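Local coordinates for subtilase cytotoxin, subunit B (Escherichia coli, PDB 3DWA), which forms the pentameric receptor-binding part of an AB5 toxin and probably recognises a non-human glycan displayed on host cells, at residues 101-104 with 108-111; 51-56 with 96-101; 17-22 with 59-64; 33-36 with 40-43. All coordinates share one frame; numbering follows the deposited sequence.

Followed from the N terminus, the four contacts illustrate how local and distant closures share one small fold. Contact 3 opens on strand 14-24, and before it closes the tight hairpin of contact 4 has been made and finished, nested inside its loop. Contact 2 starts at 51-56, ahead of the helix whose 59-64 segment closes contact 3, and itself closes only at strand 96-102, so contacts 2 and 3 cross. They touch where Leu97 and Leu100 pack on the helix. Contact 1 begins at Ser101, where contact 2 ends, and folds the C-terminal segment back on the strand. Together they tie the helix, the 51-56 loop and the tail to one antiparallel sheet.

Contact 1. Residues 101-104 with 108-111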
# COMPACT_ATOMS: atom_id res chain seq x y z
N SER C 101 -4.16 -19.01 0.84
CA SER C 101 -5.27 -19.05 1.77
C SER C 101 -4.75 -19.15 3.21
O SER C 101 -3.71 -19.74 3.45
CB SER C 101 -6.07 -20.35 1.54
OG SER C 101 -6.86 -20.24 0.37
N THR C 102 -5.54 -18.66 4.15
CA THR C 102 -5.32 -18.92 5.56
C THR C 102 -5.69 -20.39 5.88
O THR C 102 -6.48 -21.02 5.17
CB THR C 102 -6.15 -17.97 6.39
OG1 THR C 102 -7.53 -18.16 6.07
CG2 THR C 102 -5.74 -16.50 6.09
N CYS C 103 -5.13 -20.92 6.96
CA CYS C 103 -5.40 -22.29 7.37
C CYS C 103 -5.91 -22.32 8.78
O CYS C 103 -5.52 -21.51 9.63
CB CYS C 103 -4.12 -23.13 7.29
SG CYS C 103 -3.50 -23.31 5.64
N THR C 104 -6.81 -23.27 9.04
CA THR C 104 -7.28 -23.54 10.37
C THR C 104 -6.41 -24.64 11.04
O THR C 104 -6.16 -24.58 12.24
CB THR C 104 -8.77 -23.99 10.35
OG1 THR C 104 -8.93 -24.88 9.25
CG2 THR C 104 -9.67 -22.82 10.06
N GLU C 108 -6.04 -28.37 6.97
CA GLU C 108 -7.33 -27.77 6.63
C GLU C 108 -7.19 -26.26 6.42
O GLU C 108 -6.83 -25.53 7.36
CB GLU C 108 -8.36 -28.04 7.73
CG GLU C 108 -8.92 -29.49 7.75
CD GLU C 108 -9.47 -29.95 6.39
OE1 GLU C 108 -10.25 -29.19 5.76
OE2 GLU C 108 -9.10 -31.07 5.95
N CYS C 109 -7.47 -25.81 5.20
CA CYS C 109 -7.31 -24.42 4.81
C CYS C 109 -8.56 -23.91 4.09
O CYS C 109 -9.38 -24.71 3.65
CB CYS C 109 -6.03 -24.22 3.98
SG CYS C 109 -4.55 -24.93 4.85
N PHE C 110 -8.68 -22.59 3.98
CA PHE C 110 -9.83 -21.95 3.36
C PHE C 110 -9.73 -21.90 1.82
O PHE C 110 -8.70 -21.59 1.28
CB PHE C 110 -9.99 -20.54 3.97
CG PHE C 110 -11.20 -19.78 3.48
CD1 PHE C 110 -12.48 -20.30 3.63
CD2 PHE C 110 -11.05 -18.51 2.89
CE1 PHE C 110 -13.59 -19.59 3.17
CE2 PHE C 110 -12.16 -17.79 2.42
CZ PHE C 110 -13.44 -18.33 2.58
N GLY C 111 -10.78 -22.17 1.09
CA GLY C 111 -10.62 -22.07 -0.34
C GLY C 111 -10.77 -23.41 -1.04
O GLY C 111 -11.04 -24.41 -0.37
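Cys103 and Cys109 are joined covalently, SG to SG at 2.1 Å, with the disulfide turned through a chi3 of 93°. Each sulfur stands anti to its own carbonyl carbon, beside the backbone N, and this places the two SG atoms within bonding distance across backbones whose CA atoms are 3.8 Å apart. A backbone bond lies on either side of this link. Phe110 N donates to Thr102 O at 3.0 Å in a nearly straight bond (174°), and Thr104 N reaches Glu108 O at 2.8 Å. The same carbonyl is gripped a second time by the Thr104 hydroxyl, OG1 to Glu108 O 2.9 Å, which approaches from well above the carbonyl plane. CB of Phe110 lies alongside Thr102, the two side chains pointing the same way, and the ring continues outward from the segment. Further out, Thr102 OG1 bonds Phe19 N of a second subunit, whose Gln18 packs on Thr104 and Phe110, while Cys109 leans on Arg75 of the adjoining strand. The covalent link and its flanking bonds close a short disulfide loop whose two arms run in roughly opposite directions, appended to the last strand of an OB fold at the edge where B subunits meet.

Contact 2. Residues 51-56 with 96-101; sequences SVWGAS and ALVGLS
Trp53, in the loop between strand 41-47 and helix 57-70, faces Val98 of strand 96-102 with the CA atoms 6.4 Å apart, and one water bridges the two backbones. That water donates both its hydrogens, to Trp53 O at 2.8 Å and to Leu97 O at 2.9 Å, so two carbonyls that do not meet directly are satisfied through it; Trp53 O also receives the N-H of Ser56. The side chains meet over the indole. Val98 CG1 sits almost on the normal of the five-membered ring, 3.3 Å from its centroid and 11° off the normal, a close CH-pi contact. Val98 CB lies over the neighbouring six-membered ring, 3.6 Å from Trp53 CE3. With Val98 CG1 anti to the carbonyl carbon (chi1 -49°), this methyl rather than CG2 is laid on the ring. Ala96 CB adds a flank contact, 3.9 Å from Trp53 CD1, and Val52 CG2 covers part of the opposite face. Val98 and Gly99 form a classic beta bulge opposite Tyr77 in what is the final strand of the OB fold, the barrel common to AB5 B subunits. Here the contact joins that strand to the loop preceding the helix. Leu97 points away from the indole, into the layer of Leu60, Phe30 and Ile32. The NE1 bond to Glu79 helps to fix the indole's rotation, and Gln23 of a second subunit packs on Trp53 while bonding Val52 O and the Ser56 hydroxyl.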
# COMPACT_ATOMS: atom_id res chain seq x y z
N SER C 51 2.71 -14.76 -18.82
CA SER C 51 1.66 -15.59 -19.36
C SER C 51 0.38 -15.49 -18.53
O SER C 51 -0.10 -14.39 -18.26
CB SER C 51 2.16 -17.05 -19.47
OG SER C 51 1.20 -17.92 -20.08
N VAL C 52 -0.17 -16.63 -18.13
CA VAL C 52 -1.58 -16.73 -17.71
C VAL C 52 -1.88 -16.30 -16.25
O VAL C 52 -2.96 -15.80 -15.97
CB VAL C 52 -2.17 -18.11 -18.15
CG1 VAL C 52 -1.02 -19.10 -18.48
CG2 VAL C 52 -3.13 -18.70 -17.13
N TRP C 53 -0.91 -16.45 -15.35
CA TRP C 53 -1.07 -16.01 -13.94
C TRP C 53 -0.55 -14.57 -13.61
O TRP C 53 -0.58 -14.14 -12.44
CB TRP C 53 -0.46 -17.03 -12.98
CG TRP C 53 -0.95 -18.41 -13.25
CD1 TRP C 53 -0.26 -19.42 -13.90
CD2 TRP C 53 -2.24 -18.95 -12.94
NE1 TRP C 53 -1.04 -20.55 -13.98
CE2 TRP C 53 -2.25 -20.30 -13.40
CE3 TRP C 53 -3.36 -18.45 -12.27
CZ2 TRP C 53 -3.35 -21.13 -13.22
CZ3 TRP C 53 -4.47 -19.29 -12.11
CH2 TRP C 53 -4.44 -20.62 -12.56
N GLY C 54 -0.12 -13.84 -14.65
CA GLY C 54 0.41 -12.48 -14.50
C GLY C 54 -0.50 -11.40 -13.88
O GLY C 54 -0.01 -10.48 -13.21
N ALA C 55 -1.80 -11.55 -14.08
CA ALA C 55 -2.80 -10.61 -13.58
C ALA C 55 -2.95 -10.62 -12.04
O ALA C 55 -3.49 -9.67 -11.46
CB ALA C 55 -4.18 -10.87 -14.27
N SER C 56 -2.48 -11.67 -11.38
CA SER C 56 -2.55 -11.74 -9.91
C SER C 56 -1.27 -11.23 -9.20
O SER C 56 -1.16 -11.29 -7.98
CB SER C 56 -2.85 -13.20 -9.50
OG SER C 56 -4.14 -13.57 -9.95
N ALA C 96 4.68 -21.44 -10.82
CA ALA C 96 3.96 -20.18 -10.68
C ALA C 96 3.15 -20.25 -9.41
O ALA C 96 2.57 -21.28 -9.09
CB ALA C 96 3.02 -19.93 -11.90
N LEU C 97 3.12 -19.13 -8.67
CA LEU C 97 2.20 -18.91 -7.56
C LEU C 97 0.85 -18.48 -8.11
O LEU C 97 0.75 -17.53 -8.89
CB LEU C 97 2.77 -17.80 -6.64
CG LEU C 97 2.00 -17.53 -5.34
CD1 LEU C 97 1.72 -18.81 -4.53
CD2 LEU C 97 2.68 -16.41 -4.49
N VAL C 98 -0.20 -19.17 -7.70
CA VAL C 98 -1.50 -18.96 -8.32
C VAL C 98 -2.58 -18.68 -7.31
O VAL C 98 -3.74 -18.47 -7.68
CB VAL C 98 -1.89 -20.12 -9.38
CG1 VAL C 98 -0.74 -20.35 -10.34
CG2 VAL C 98 -2.33 -21.46 -8.71
N GLY C 99 -2.20 -18.63 -6.04
CA GLY C 99 -3.18 -18.41 -4.99
C GLY C 99 -2.63 -18.63 -3.59
O GLY C 99 -1.57 -19.24 -3.43
N LEU C 100 -3.36 -18.15 -2.59
CA LEU C 100 -2.96 -18.30 -1.16
C LEU C 100 -4.22 -18.33 -0.31
O LEU C 100 -5.23 -17.70 -0.68
CB LEU C 100 -2.13 -17.07 -0.70
CG LEU C 100 -0.76 -16.78 -1.35
CD1 LEU C 100 -0.33 -15.32 -1.21
CD2 LEU C 100 0.31 -17.74 -0.73
N SER C 101 -4.16 -19.01 0.84
CA SER C 101 -5.27 -19.05 1.77
C SER C 101 -4.75 -19.15 3.21
O SER C 101 -3.71 -19.74 3.45
CB SER C 101 -6.07 -20.35 1.54
OG SER C 101 -6.86 -20.24 0.37
O HOH W 1 1.10 -15.12 -10.46

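Contact 3. Residues 17-22 with 59-64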
# COMPACT_ATOMS: atom_id res chain seq x y z
N THR C 17 8.94 -18.48 4.66
CA THR C 17 10.17 -18.24 5.40
C THR C 17 11.21 -17.41 4.63
O THR C 17 12.11 -16.84 5.23
CB THR C 17 10.83 -19.60 5.81
OG1 THR C 17 11.04 -20.40 4.65
CG2 THR C 17 9.90 -20.38 6.75
N GLN C 18 11.11 -17.36 3.30
CA GLN C 18 12.09 -16.58 2.50
C GLN C 18 11.37 -15.82 1.40
O GLN C 18 10.33 -16.25 0.89
CB GLN C 18 13.20 -17.45 1.85
CG GLN C 18 14.02 -18.37 2.80
CD GLN C 18 14.87 -17.61 3.80
OE1 GLN C 18 15.49 -16.57 3.49
NE2 GLN C 18 14.88 -18.10 5.03
N PHE C 19 11.95 -14.70 1.01
CA PHE C 19 11.32 -13.77 0.05
C PHE C 19 12.43 -13.21 -0.87
O PHE C 19 13.45 -12.78 -0.39
CB PHE C 19 10.64 -12.65 0.84
CG PHE C 19 9.39 -12.15 0.19
CD1 PHE C 19 8.16 -12.52 0.70
CD2 PHE C 19 9.45 -11.30 -0.92
CE1 PHE C 19 6.97 -12.06 0.10
CE2 PHE C 19 8.28 -10.82 -1.51
CZ PHE C 19 7.04 -11.20 -1.00
N HIS C 20 12.27 -13.29 -2.18
CA HIS C 20 13.22 -12.68 -3.13
C HIS C 20 12.42 -11.88 -4.14
O HIS C 20 11.34 -12.28 -4.51
CB HIS C 20 14.04 -13.76 -3.86
CG HIS C 20 14.79 -13.25 -5.06
ND1 HIS C 20 14.42 -13.56 -6.36
CD2 HIS C 20 15.87 -12.45 -5.16
CE1 HIS C 20 15.25 -12.96 -7.20
NE2 HIS C 20 16.14 -12.28 -6.50
N THR C 21 12.98 -10.78 -4.60
CA THR C 21 12.36 -9.96 -5.61
C THR C 21 13.44 -9.58 -6.60
O THR C 21 14.58 -9.28 -6.21
CB THR C 21 11.70 -8.74 -4.94
OG1 THR C 21 10.56 -8.32 -5.69
CG2 THR C 21 12.67 -7.57 -4.65
N GLY C 22 13.10 -9.65 -7.88
CA GLY C 22 13.98 -9.16 -8.94
C GLY C 22 13.22 -8.76 -10.19
O GLY C 22 12.04 -8.40 -10.13
N THR C 59 -1.77 -8.57 -6.23
CA THR C 59 -2.52 -9.17 -5.12
C THR C 59 -1.67 -10.21 -4.38
O THR C 59 -1.63 -10.24 -3.16
CB THR C 59 -3.83 -9.86 -5.62
OG1 THR C 59 -4.65 -8.88 -6.26
CG2 THR C 59 -4.65 -10.44 -4.45
N LEU C 60 -1.02 -11.07 -5.13
CA LEU C 60 -0.18 -12.12 -4.61
C LEU C 60 1.02 -11.55 -3.85
O LEU C 60 1.33 -12.03 -2.77
CB LEU C 60 0.28 -13.07 -5.72
CG LEU C 60 -0.82 -14.00 -6.28
CD1 LEU C 60 -0.18 -14.73 -7.38
CD2 LEU C 60 -1.39 -14.96 -5.26
N TYR C 61 1.65 -10.54 -4.43
CA TYR C 61 2.76 -9.87 -3.79
C TYR C 61 2.40 -9.34 -2.40
O TYR C 61 3.13 -9.59 -1.45
CB TYR C 61 3.33 -8.75 -4.66
CG TYR C 61 4.37 -7.98 -3.90
CD1 TYR C 61 5.62 -8.49 -3.71
CD2 TYR C 61 4.06 -6.75 -3.30
CE1 TYR C 61 6.58 -7.81 -2.98
CE2 TYR C 61 5.01 -6.04 -2.56
CZ TYR C 61 6.28 -6.60 -2.42
OH TYR C 61 7.25 -5.94 -1.74
N ASN C 62 1.30 -8.56 -2.31
CA ASN C 62 0.87 -7.95 -1.09
C ASN C 62 0.48 -9.01 -0.09
O ASN C 62 0.82 -8.91 1.08
CB ASN C 62 -0.33 -6.99 -1.33
CG ASN C 62 0.08 -5.49 -1.49
OD1 ASN C 62 1.22 -5.13 -1.89
ND2 ASN C 62 -0.87 -4.60 -1.18
N GLN C 63 -0.30 -10.00 -0.55
CA GLN C 63 -0.71 -11.11 0.31
C GLN C 63 0.46 -11.97 0.86
O GLN C 63 0.54 -12.25 2.07
CB GLN C 63 -1.77 -11.96 -0.39
CG GLN C 63 -2.61 -12.77 0.57
CD GLN C 63 -3.40 -11.89 1.51
OE1 GLN C 63 -3.31 -12.02 2.73
NE2 GLN C 63 -4.15 -10.98 0.96
N ALA C 64 1.37 -12.37 -0.02
CA ALA C 64 2.57 -13.13 0.38
C ALA C 64 3.48 -12.38 1.38
O ALA C 64 4.00 -12.96 2.35
CB ALA C 64 3.36 -13.56 -0.83
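Phe19 presents the edge of its ring to the backbone of helix 57-70 and not merely to side chains: CE1 lies 3.7 Å from the carbonyl carbon Ala64 C, close to the ring plane. The Ala64 methyl adds to the same corner, with CB 4.0 Å from Phe19 CE1. The small size of Ala64 is consistent with this close approach of the ring, although the CA atoms of Phe19 and Ala64 are still 8.8 Å apart. On the other side of the ring tip Tyr61 makes an oblique aromatic pair, its plane at 82° to that of Phe19 and the centroids 5.9 Å apart. The touching atoms are Phe19 CE2 and Tyr61 CE1, 3.8 Å from each other. Tyr61 leaves the helix with CG anti to the backbone N (chi1 173°), which swings its ring out toward the strand although its CB does not point there. This is the packing of the OB-fold helix against a barrel strand, one that carries a classic beta bulge at Thr17 and Gln18 opposite Glu33. Phe30 of the next strand joins the cluster, nearly parallel to Phe19 and edge-to-face with Tyr61. Gln63 of a third subunit packs on Phe19, and His20 and Thr21 pair with a strand of that chain, carrying the sheet across the interface. A bound pentaethylene glycol, probably from crystallisation, lies about 5 Å from the Tyr61 side chain.

Contact 4. Residues 33-36 with 40-43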
# COMPACT_ATOMS: atom_id res chain seq x y z
N GLU C 33 9.76 -18.81 -0.48
CA GLU C 33 10.00 -20.18 -0.06
C GLU C 33 9.23 -20.38 1.22
O GLU C 33 9.11 -19.48 2.04
CB GLU C 33 11.49 -20.47 0.10
CG GLU C 33 11.84 -21.91 0.52
CD GLU C 33 12.98 -21.93 1.54
OE1 GLU C 33 14.07 -21.36 1.25
OE2 GLU C 33 12.78 -22.48 2.65
N GLY C 34 8.62 -21.55 1.36
CA GLY C 34 7.93 -21.86 2.59
C GLY C 34 8.29 -23.26 3.05
O GLY C 34 8.76 -24.05 2.25
N LYS C 35 8.08 -23.54 4.34
CA LYS C 35 8.33 -24.87 4.93
C LYS C 35 7.02 -25.47 5.48
O LYS C 35 6.29 -24.85 6.25
CB LYS C 35 9.28 -24.75 6.12
CG LYS C 35 10.71 -24.35 5.86
CD LYS C 35 11.55 -25.52 5.45
CE LYS C 35 12.95 -25.03 5.20
NZ LYS C 35 13.70 -26.01 4.34
N GLN C 36 6.77 -26.71 5.13
CA GLN C 36 5.70 -27.47 5.76
C GLN C 36 6.15 -28.00 7.12
O GLN C 36 7.31 -27.80 7.48
CB GLN C 36 5.26 -28.61 4.84
CG GLN C 36 4.73 -28.05 3.54
CD GLN C 36 4.04 -29.07 2.70
OE1 GLN C 36 4.66 -29.66 1.80
NE2 GLN C 36 2.75 -29.28 2.95
N SER C 40 10.27 -29.71 5.06
CA SER C 40 10.47 -29.68 3.60
C SER C 40 9.92 -28.39 2.93
O SER C 40 8.92 -27.82 3.39
CB SER C 40 9.78 -30.89 2.98
OG SER C 40 8.40 -30.81 3.30
N SER C 41 10.55 -28.01 1.81
CA SER C 41 10.43 -26.71 1.16
C SER C 41 9.59 -26.73 -0.11
O SER C 41 9.70 -27.64 -0.91
CB SER C 41 11.83 -26.18 0.82
OG SER C 41 12.50 -25.61 1.95
N ILE C 42 8.77 -25.69 -0.28
CA ILE C 42 8.07 -25.41 -1.54
C ILE C 42 8.49 -23.98 -1.97
O ILE C 42 8.71 -23.11 -1.11
CB ILE C 42 6.50 -25.55 -1.36
CG1 ILE C 42 5.66 -24.96 -2.53
CG2 ILE C 42 6.03 -24.89 -0.04
CD1 ILE C 42 5.75 -25.73 -3.87
N SER C 43 8.65 -23.77 -3.26
CA SER C 43 8.98 -22.46 -3.81
C SER C 43 7.98 -22.22 -4.92
O SER C 43 7.53 -23.16 -5.57
CB SER C 43 10.39 -22.40 -4.42
OG SER C 43 11.43 -22.72 -3.50
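Gly34 and Ile42 form the close centre of this contact, a hydrogen-bonded antiparallel pair with both backbone bonds in place: Gly34 N to Ile42 O at 2.9 Å, and Ile42 N to Gly34 O at 3.0 Å. The CG2 branch of Ile42 packs against the Gly34 backbone, 3.7 Å from Gly34 O. The rest of Ile42, its CG1 anti to the backbone N (chi1 167°), leads away to meet Val14, Phe11 and Asn95, so this face is buried. The pairs on either side, Glu33 with Ser43 and Lys35 with Ser41, are non-hydrogen-bonded and turn their side chains to the other face. These strands make the hairpin 27-35/41-47 of the OB fold; toward its turn Gln36, whose NE2 bonds Ser12 O, uses its backbone N to bind Ser40 O at 3.0 Å. The face carrying Glu33, Lys35, Ser41 and Ser43 is polar and looser, and at Ser41 it opens to solvent. Here the Ser41 hydroxyl lies between two charged neighbours, receiving Lys35 NZ on its OG at 2.7 Å and donating to Glu33 OE2 in a weak bond of 3.2 Å. A bend at chi2 (-83°) brings the Lys35 chain back over Ser41, where its ammonium also makes a weak bond to Gly39 O. Ser43 touches only lightly, its OG 4.1 Å from Glu33 CG, while Glu33 packs on Phe110 of a third subunit.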